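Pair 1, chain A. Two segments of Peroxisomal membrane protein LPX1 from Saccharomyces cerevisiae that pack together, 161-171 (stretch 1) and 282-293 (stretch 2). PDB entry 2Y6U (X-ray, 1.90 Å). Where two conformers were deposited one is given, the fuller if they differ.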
# COMPACT_ATOMS: atom_id res chain seq x y z
N LEU A 161 -10.00 2.05 4.57
CA LEU A 161 -9.90 3.38 5.12
C LEU A 161 -11.10 4.26 4.73
O LEU A 161 -11.71 4.79 5.63
CB LEU A 161 -8.63 4.08 4.72
CG LEU A 161 -8.27 5.51 5.28
CD1 LEU A 161 -8.12 5.42 6.76
CD2 LEU A 161 -6.99 6.05 4.51
N PHE A 162 -11.31 4.55 3.47
CA PHE A 162 -12.36 5.49 3.09
C PHE A 162 -13.71 4.77 2.87
O PHE A 162 -13.77 3.81 2.12
CB PHE A 162 -11.92 6.36 1.89
CG PHE A 162 -10.75 7.20 2.19
CD1 PHE A 162 -10.83 8.25 3.04
CD2 PHE A 162 -9.57 7.01 1.49
CE1 PHE A 162 -9.69 9.00 3.35
CE2 PHE A 162 -8.45 7.81 1.77
CZ PHE A 162 -8.52 8.79 2.68
N HIS A 163 -14.77 5.30 3.41
CA HIS A 163 -16.07 4.73 3.24
C HIS A 163 -16.82 5.34 2.05
O HIS A 163 -17.77 4.76 1.59
CB HIS A 163 -16.87 5.01 4.52
CG HIS A 163 -16.23 4.44 5.74
ND1 HIS A 163 -15.38 5.18 6.54
CD2 HIS A 163 -16.24 3.17 6.25
CE1 HIS A 163 -14.92 4.40 7.52
NE2 HIS A 163 -15.42 3.17 7.36
N LEU A 164 -16.47 6.55 1.68
CA LEU A 164 -17.15 7.32 0.62
C LEU A 164 -16.08 8.06 -0.19
O LEU A 164 -15.14 8.68 0.40
CB LEU A 164 -18.10 8.32 1.27
CG LEU A 164 -18.79 9.30 0.31
CD1 LEU A 164 -19.75 8.47 -0.62
CD2 LEU A 164 -19.59 10.33 1.13
N LEU A 165 -16.14 7.96 -1.52
CA LEU A 165 -15.22 8.64 -2.45
C LEU A 165 -16.02 9.66 -3.20
O LEU A 165 -17.16 9.35 -3.67
CB LEU A 165 -14.64 7.64 -3.45
CG LEU A 165 -13.46 6.81 -2.97
CD1 LEU A 165 -13.69 5.89 -1.75
CD2 LEU A 165 -12.94 6.08 -4.23
N ILE A 166 -15.50 10.87 -3.31
CA ILE A 166 -16.13 11.91 -4.08
C ILE A 166 -15.05 12.41 -5.07
O ILE A 166 -13.99 12.93 -4.68
CB ILE A 166 -16.62 13.09 -3.23
CG1 ILE A 166 -17.59 12.57 -2.13
CG2 ILE A 166 -17.25 14.16 -4.18
CD1 ILE A 166 -18.18 13.66 -1.23
N LEU A 167 -15.28 12.15 -6.33
CA LEU A 167 -14.33 12.44 -7.37
C LEU A 167 -14.85 13.59 -8.19
O LEU A 167 -15.93 13.49 -8.81
CB LEU A 167 -14.18 11.17 -8.25
CG LEU A 167 -14.02 9.82 -7.57
CD1 LEU A 167 -13.93 8.70 -8.63
CD2 LEU A 167 -12.79 9.79 -6.66
N ILE A 168 -14.10 14.69 -8.26
CA ILE A 168 -14.56 15.85 -8.99
C ILE A 168 -13.66 15.87 -10.23
O ILE A 168 -12.45 16.09 -10.15
CB ILE A 168 -14.41 17.12 -8.20
CG1 ILE A 168 -15.15 17.05 -6.83
CG2 ILE A 168 -14.90 18.35 -9.09
CD1 ILE A 168 -14.60 18.10 -5.80
N GLU A 169 -14.23 15.68 -11.39
CA GLU A 169 -13.47 15.66 -12.62
C GLU A 169 -12.19 14.83 -12.59
O GLU A 169 -11.07 15.33 -12.91
CB GLU A 169 -13.12 17.10 -13.00
CG GLU A 169 -14.28 17.90 -13.51
CD GLU A 169 -14.62 17.54 -15.04
OE1 GLU A 169 -13.68 17.41 -15.82
OE2 GLU A 169 -15.79 17.48 -15.42
N PRO A 170 -12.30 13.58 -12.12
CA PRO A 170 -11.14 12.75 -12.04
C PRO A 170 -10.52 12.56 -13.45
O PRO A 170 -11.25 12.42 -14.43
CB PRO A 170 -11.67 11.42 -11.51
CG PRO A 170 -13.07 11.39 -11.93
CD PRO A 170 -13.53 12.85 -11.86
N VAL A 171 -9.18 12.43 -13.47
CA VAL A 171 -8.43 12.14 -14.68
C VAL A 171 -7.85 10.71 -14.60
O VAL A 171 -6.99 10.47 -13.75
CB VAL A 171 -7.24 13.14 -14.85
CG1 VAL A 171 -6.33 12.71 -16.07
CG2 VAL A 171 -7.85 14.57 -15.09
N PHE A 282 -12.25 -3.19 -8.24
CA PHE A 282 -12.15 -3.60 -6.84
C PHE A 282 -12.66 -2.54 -5.89
O PHE A 282 -12.74 -2.77 -4.68
CB PHE A 282 -10.71 -4.01 -6.51
CG PHE A 282 -10.34 -5.31 -7.14
CD1 PHE A 282 -11.01 -6.48 -6.81
CD2 PHE A 282 -9.37 -5.37 -8.13
CE1 PHE A 282 -10.59 -7.68 -7.33
CE2 PHE A 282 -9.01 -6.54 -8.70
CZ PHE A 282 -9.62 -7.72 -8.34
N VAL A 283 -12.99 -1.34 -6.43
CA VAL A 283 -13.41 -0.22 -5.60
C VAL A 283 -14.94 -0.38 -5.38
O VAL A 283 -15.73 -0.12 -6.28
CB VAL A 283 -13.10 1.14 -6.25
CG1 VAL A 283 -13.74 2.33 -5.44
CG2 VAL A 283 -11.52 1.27 -6.36
N ARG A 284 -15.28 -0.87 -4.21
CA ARG A 284 -16.67 -1.30 -3.91
C ARG A 284 -17.44 -0.21 -3.18
O ARG A 284 -18.68 -0.30 -3.05
CB ARG A 284 -16.67 -2.52 -3.01
CG ARG A 284 -16.05 -3.69 -3.61
CD ARG A 284 -16.32 -4.75 -2.60
NE ARG A 284 -15.41 -5.85 -2.68
CZ ARG A 284 -15.58 -6.98 -2.00
NH1 ARG A 284 -16.61 -7.10 -1.16
NH2 ARG A 284 -14.70 -7.97 -2.15
N LYS A 285 -16.76 0.85 -2.80
CA LYS A 285 -17.35 1.92 -2.03
C LYS A 285 -18.28 2.78 -2.84
O LYS A 285 -18.07 3.00 -4.01
CB LYS A 285 -16.23 2.86 -1.50
CG LYS A 285 -15.14 2.17 -0.75
CD LYS A 285 -15.64 1.42 0.53
CE LYS A 285 -14.53 0.58 1.16
NZ LYS A 285 -13.32 1.37 1.48
N ARG A 286 -19.26 3.36 -2.18
CA ARG A 286 -20.03 4.40 -2.80
C ARG A 286 -19.10 5.49 -3.31
O ARG A 286 -18.29 6.02 -2.55
CB ARG A 286 -20.92 4.99 -1.72
CG ARG A 286 -21.71 6.19 -2.22
CD ARG A 286 -22.87 5.73 -2.86
NE ARG A 286 -23.96 6.70 -3.15
CZ ARG A 286 -24.80 6.57 -4.20
NH1 ARG A 286 -24.68 5.57 -5.12
NH2 ARG A 286 -25.78 7.47 -4.36
N THR A 287 -19.23 5.83 -4.59
CA THR A 287 -18.39 6.76 -5.27
C THR A 287 -19.25 7.75 -6.04
O THR A 287 -20.18 7.38 -6.90
CB THR A 287 -17.46 5.98 -6.22
OG1 THR A 287 -16.70 5.05 -5.47
CG2 THR A 287 -16.52 6.96 -6.98
N ILE A 288 -19.10 9.00 -5.67
CA ILE A 288 -19.78 10.10 -6.32
C ILE A 288 -18.84 10.69 -7.36
O ILE A 288 -17.69 11.00 -7.04
CB ILE A 288 -20.09 11.20 -5.30
CG1 ILE A 288 -20.76 10.65 -4.06
CG2 ILE A 288 -20.86 12.33 -5.95
CD1 ILE A 288 -22.11 9.75 -4.30
N HIS A 289 -19.32 10.93 -8.57
CA HIS A 289 -18.52 11.45 -9.63
C HIS A 289 -19.17 12.74 -10.02
O HIS A 289 -20.33 12.77 -10.42
CB HIS A 289 -18.56 10.43 -10.75
CG HIS A 289 -17.70 10.75 -11.92
ND1 HIS A 289 -17.74 9.99 -13.07
CD2 HIS A 289 -16.78 11.73 -12.14
CE1 HIS A 289 -16.88 10.48 -13.93
NE2 HIS A 289 -16.26 11.51 -13.39
N ILE A 290 -18.48 13.85 -9.77
CA ILE A 290 -19.00 15.16 -10.03
C ILE A 290 -18.26 15.66 -11.25
O ILE A 290 -17.02 15.69 -11.30
CB ILE A 290 -18.79 16.11 -8.86
CG1 ILE A 290 -19.48 15.57 -7.60
CG2 ILE A 290 -19.31 17.60 -9.22
CD1 ILE A 290 -19.31 16.37 -6.31
N VAL A 291 -19.02 16.03 -12.27
CA VAL A 291 -18.43 16.53 -13.51
C VAL A 291 -19.02 17.87 -13.84
O VAL A 291 -20.14 18.20 -13.47
CB VAL A 291 -18.54 15.58 -14.70
CG1 VAL A 291 -18.02 14.12 -14.39
CG2 VAL A 291 -19.99 15.53 -15.21
N GLY A 292 -18.23 18.69 -14.52
CA GLY A 292 -18.69 19.93 -15.11
C GLY A 292 -19.39 19.66 -16.48
O GLY A 292 -18.83 18.99 -17.32
N ALA A 293 -20.60 20.21 -16.70
CA ALA A 293 -21.31 19.95 -17.95
C ALA A 293 -20.53 20.48 -19.14
O ALA A 293 -20.63 19.94 -20.19
CB ALA A 293 -22.76 20.68 -17.98
O HOH W 1 -19.39 2.81 0.65
O HOH W 2 -14.38 12.97 -15.00

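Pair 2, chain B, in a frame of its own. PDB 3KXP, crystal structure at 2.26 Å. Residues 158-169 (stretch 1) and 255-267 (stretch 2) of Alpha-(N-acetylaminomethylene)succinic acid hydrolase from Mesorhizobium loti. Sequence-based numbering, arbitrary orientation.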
# COMPACT_ATOMS: atom_id res chain seq x y z
N LEU B 158 3.73 -14.86 -13.99
CA LEU B 158 2.90 -15.79 -13.23
C LEU B 158 2.25 -15.18 -11.99
O LEU B 158 1.28 -15.73 -11.45
CB LEU B 158 3.74 -17.01 -12.83
CG LEU B 158 4.34 -17.79 -14.01
CD1 LEU B 158 5.20 -18.94 -13.50
CD2 LEU B 158 3.21 -18.30 -14.89
N VAL B 159 2.77 -14.05 -11.52
CA VAL B 159 2.22 -13.44 -10.32
C VAL B 159 1.77 -11.99 -10.47
O VAL B 159 2.50 -11.12 -10.97
CB VAL B 159 3.22 -13.58 -9.14
CG1 VAL B 159 4.63 -13.62 -9.66
CG2 VAL B 159 3.04 -12.45 -8.13
N ARG B 160 0.54 -11.77 -10.04
CA ARG B 160 -0.11 -10.47 -10.09
C ARG B 160 0.40 -9.51 -9.01
O ARG B 160 0.70 -8.35 -9.30
CB ARG B 160 -1.62 -10.69 -9.93
CG ARG B 160 -2.44 -9.44 -9.72
CD ARG B 160 -3.92 -9.80 -9.64
NE ARG B 160 -4.67 -8.83 -8.85
CZ ARG B 160 -5.99 -8.85 -8.67
NH1 ARG B 160 -6.73 -9.81 -9.23
NH2 ARG B 160 -6.57 -7.92 -7.93
N SER B 161 0.50 -10.00 -7.78
CA SER B 161 0.95 -9.18 -6.67
C SER B 161 1.27 -10.04 -5.46
O SER B 161 0.83 -11.19 -5.36
CB SER B 161 -0.13 -8.17 -6.30
OG SER B 161 -1.36 -8.83 -6.06
N VAL B 162 2.02 -9.47 -4.53
CA VAL B 162 2.41 -10.19 -3.33
C VAL B 162 2.13 -9.42 -2.05
O VAL B 162 2.29 -8.21 -1.99
CB VAL B 162 3.92 -10.49 -3.32
CG1 VAL B 162 4.29 -11.23 -2.04
CG2 VAL B 162 4.29 -11.30 -4.54
N VAL B 163 1.70 -10.15 -1.03
CA VAL B 163 1.47 -9.58 0.28
C VAL B 163 2.51 -10.33 1.12
O VAL B 163 2.28 -11.47 1.53
CB VAL B 163 0.06 -9.89 0.82
CG1 VAL B 163 -0.04 -9.44 2.26
CG2 VAL B 163 -1.00 -9.18 -0.03
N ALA B 164 3.65 -9.69 1.34
CA ALA B 164 4.75 -10.26 2.11
C ALA B 164 4.63 -9.97 3.61
O ALA B 164 5.05 -8.92 4.09
CB ALA B 164 6.08 -9.72 1.59
N ILE B 165 4.06 -10.92 4.34
CA ILE B 165 3.87 -10.76 5.78
C ILE B 165 5.05 -11.18 6.66
O ILE B 165 5.31 -12.37 6.84
CB ILE B 165 2.63 -11.56 6.27
CG1 ILE B 165 1.38 -11.12 5.49
CG2 ILE B 165 2.43 -11.34 7.77
CD1 ILE B 165 0.10 -11.84 5.91
N ASP B 166 5.74 -10.18 7.19
CA ASP B 166 6.87 -10.34 8.10
C ASP B 166 8.15 -11.06 7.68
O ASP B 166 8.60 -12.00 8.35
CB ASP B 166 6.38 -10.97 9.41
CG ASP B 166 6.91 -10.24 10.64
OD1 ASP B 166 6.57 -9.05 10.80
OD2 ASP B 166 7.67 -10.84 11.43
N PHE B 167 8.74 -10.61 6.57
CA PHE B 167 10.00 -11.16 6.10
C PHE B 167 10.56 -10.29 5.00
O PHE B 167 10.12 -10.33 3.86
CB PHE B 167 9.88 -12.60 5.60
CG PHE B 167 11.19 -13.35 5.62
CD1 PHE B 167 12.21 -13.01 4.74
CD2 PHE B 167 11.43 -14.32 6.59
CE1 PHE B 167 13.47 -13.62 4.83
CE2 PHE B 167 12.68 -14.94 6.68
CZ PHE B 167 13.71 -14.59 5.80
N THR B 168 11.57 -9.52 5.38
CA THR B 168 12.21 -8.58 4.47
C THR B 168 13.71 -8.86 4.44
O THR B 168 14.19 -9.76 5.13
CB THR B 168 12.03 -7.15 5.00
OG1 THR B 168 12.69 -7.05 6.28
CG2 THR B 168 10.54 -6.81 5.17
N PRO B 169 14.45 -8.10 3.63
CA PRO B 169 15.90 -8.34 3.61
C PRO B 169 16.43 -7.66 4.86
O PRO B 169 15.65 -7.07 5.62
CB PRO B 169 16.36 -7.61 2.34
CG PRO B 169 15.08 -7.40 1.53
CD PRO B 169 14.06 -7.13 2.59
N THR B 255 9.30 -6.68 -10.01
CA THR B 255 8.60 -5.67 -10.79
C THR B 255 7.10 -5.62 -10.55
O THR B 255 6.42 -4.72 -11.05
CB THR B 255 8.84 -5.88 -12.31
OG1 THR B 255 8.22 -7.10 -12.71
CG2 THR B 255 10.32 -5.97 -12.61
N LYS B 256 6.57 -6.57 -9.80
CA LYS B 256 5.14 -6.60 -9.52
C LYS B 256 4.85 -5.99 -8.15
O LYS B 256 5.73 -5.92 -7.29
CB LYS B 256 4.62 -8.04 -9.58
CG LYS B 256 5.00 -8.78 -10.85
CD LYS B 256 4.68 -7.95 -12.09
CE LYS B 256 3.19 -7.83 -12.33
NZ LYS B 256 2.69 -9.00 -13.10
N PRO B 257 3.61 -5.53 -7.92
CA PRO B 257 3.21 -4.92 -6.65
C PRO B 257 3.47 -5.81 -5.43
O PRO B 257 3.15 -6.99 -5.44
CB PRO B 257 1.71 -4.66 -6.84
CG PRO B 257 1.59 -4.46 -8.32
CD PRO B 257 2.47 -5.56 -8.86
N VAL B 258 4.06 -5.22 -4.40
CA VAL B 258 4.35 -5.95 -3.17
C VAL B 258 3.99 -5.10 -1.95
O VAL B 258 4.50 -4.00 -1.77
CB VAL B 258 5.83 -6.34 -3.08
CG1 VAL B 258 6.12 -7.03 -1.74
CG2 VAL B 258 6.18 -7.26 -4.24
N LEU B 259 3.09 -5.62 -1.12
CA LEU B 259 2.69 -4.94 0.10
C LEU B 259 3.53 -5.54 1.22
O LEU B 259 3.55 -6.76 1.41
CB LEU B 259 1.22 -5.17 0.38
CG LEU B 259 0.72 -4.64 1.73
CD1 LEU B 259 0.62 -3.11 1.69
CD2 LEU B 259 -0.66 -5.24 2.04
N ILE B 260 4.25 -4.70 1.96
CA ILE B 260 5.07 -5.20 3.06
C ILE B 260 4.30 -5.05 4.36
O ILE B 260 3.85 -3.95 4.71
CB ILE B 260 6.39 -4.42 3.18
CG1 ILE B 260 7.17 -4.50 1.87
CG2 ILE B 260 7.21 -4.99 4.31
CD1 ILE B 260 8.42 -3.63 1.85
N VAL B 261 4.13 -6.16 5.07
CA VAL B 261 3.42 -6.12 6.34
C VAL B 261 4.36 -6.56 7.44
O VAL B 261 5.00 -7.61 7.34
CB VAL B 261 2.19 -7.06 6.33
CG1 VAL B 261 1.55 -7.07 7.71
CG2 VAL B 261 1.19 -6.59 5.29
N ARG B 262 4.49 -5.74 8.48
CA ARG B 262 5.35 -6.08 9.61
C ARG B 262 4.55 -5.99 10.89
O ARG B 262 3.63 -5.18 11.01
CB ARG B 262 6.55 -5.13 9.74
CG ARG B 262 7.51 -5.58 10.86
CD ARG B 262 8.58 -4.57 11.22
NE ARG B 262 8.10 -3.67 12.26
CZ ARG B 262 8.45 -3.72 13.54
NH1 ARG B 262 9.30 -4.64 13.99
NH2 ARG B 262 7.92 -2.86 14.39
N GLY B 263 4.91 -6.83 11.85
CA GLY B 263 4.24 -6.77 13.14
C GLY B 263 5.02 -5.78 13.97
O GLY B 263 6.26 -5.77 13.94
N GLU B 264 4.32 -4.93 14.71
CA GLU B 264 4.98 -3.93 15.55
C GLU B 264 6.05 -4.52 16.48
O GLU B 264 7.14 -3.97 16.59
CB GLU B 264 3.95 -3.16 16.38
CG GLU B 264 4.58 -2.28 17.44
CD GLU B 264 3.54 -1.58 18.31
OE1 GLU B 264 2.57 -2.24 18.72
OE2 GLU B 264 3.72 -0.38 18.58
N SER B 265 5.73 -5.63 17.14
CA SER B 265 6.69 -6.23 18.06
C SER B 265 7.34 -7.51 17.53
O SER B 265 7.85 -8.33 18.30
CB SER B 265 6.03 -6.49 19.41
OG SER B 265 4.83 -7.24 19.27
N SER B 266 7.35 -7.68 16.21
CA SER B 266 7.97 -8.86 15.61
C SER B 266 9.42 -9.03 16.07
O SER B 266 10.19 -8.07 16.05
CB SER B 266 7.98 -8.76 14.09
OG SER B 266 8.89 -9.71 13.56
N LYS B 267 9.80 -10.24 16.46
CA LYS B 267 11.17 -10.48 16.88
C LYS B 267 12.02 -10.96 15.71
O LYS B 267 13.23 -11.13 15.85
CB LYS B 267 11.22 -11.50 18.02
CG LYS B 267 10.48 -11.06 19.27
CD LYS B 267 10.72 -12.00 20.43
CE LYS B 267 10.38 -13.46 20.11
NZ LYS B 267 10.60 -14.37 21.29

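Both pairs place two neighbouring strands side by side in a parallel sheet. The angle between the strand directions is 15° in pair 1 and 11° in pair 2. Fourteen central residues superpose with an RMSD of 0.3 Å.

The backbone ladder is the same in both. In pair 1, A:Leu165 N donates to A:Arg286 O (3.1 Å), and A:Ile288 N donates to A:Leu165 O (2.8 Å). A:Leu167 N then donates to A:Ile288 O (2.8 Å), A:Ile290 N to A:Leu167 O (2.7 Å), and A:Glu169 N to A:Ile290 O (2.8 Å). Pair 2 repeats each step at matched positions, from B:Val162 N to B:Pro257 O (2.9 Å) through to B:Asp166 N to B:Val261 O (2.7 Å).

Both contacts use a lysine near the start of stretch 2. A:Lys285 matches B:Lys256. A:Lys285 NZ donates to A:Phe162 O at 2.6 Å, and B:Lys256 NZ donates to B:Val159 O at 3.0 Å. The acceptor is a backbone carbonyl, so the change from phenylalanine to valine leaves the bond available.

The next position differs. A:Arg286 has a backbone N-H, and a water accepts from it (A:Arg286 N to water O, 2.9 Å) while donating to A:His163 O (2.7 Å). B:Pro257 has no N-H to give. Its ring lies against the matched carbonyl instead, with B:Pro257 CD 3.3 Å from B:Arg160 O.

One face of the sheet carries A:Ile166, A:Ile168, A:Ile288 and A:Ile290, matched by B:Val163, B:Ile165, B:Leu259 and B:Val261. A:Ile166 CG1 lies 4.2 Å from A:Ile288 CG1, and B:Val163 CG1 lies 4.3 Å from B:Leu259 CD2. A:Ile166 CG2 meets A:Ile290 CD1 at 3.7 Å. In pair 2 both residues are valines, and B:Val163 CG1 lies 4.3 Å from B:Val261 CG2. A:Ile168 and B:Ile165 are the same residue, with side-chain centres 0.3 Å apart. A:Ile168 CG1 is 4.2 Å from A:Ile290 CD1, and B:Ile165 CG1 is 4.2 Å from B:Val261 CB.

The other face carries A:Leu165, A:Leu167, A:Thr287 and A:His289, matched by B:Val162, B:Ala164, B:Val258 and B:Ile260. A:Leu165 CD2 lies 4.0 Å from A:Val283 CG1, and A:Leu165 CD1 lies 4.0 Å from A:Lys285 CB. B:Val162 CB lies 4.0 Å from B:Val258 CG2. A:Thr287 and B:Val258 have nearly the same shape, and their centres differ by 0.4 Å. The threonine also uses its hydroxyl: A:Thr287 OG1 donates to A:Lys285 O at 2.9 Å. A:Leu167 CD1 reaches A:Thr287 CG2 at 3.5 Å. The smaller B:Ala164 still touches, with CB 4.3 Å from B:Val258 CG1. A:His289 NE2 is 3.4 Å from A:Pro170 CD. At the matched position, B:Ile260 CG2 packs on B:Thr168 CG2 at 3.9 Å.

An acidic residue follows the strand of stretch 1 in both pairs. A:Glu169 OE2 accepts from A:Gly292 N at 2.9 Å, and B:Asp166 OD1 accepts from B:Gly263 N at 3.0 Å. The glutamate is one carbon longer, but its chain is bent, with chi1 and chi2 both m. This brings its carboxylate to the matched backbone N. Within pair 2, B:Asp166 OD2 accepts from B:Ser266 OG at 2.7 Å.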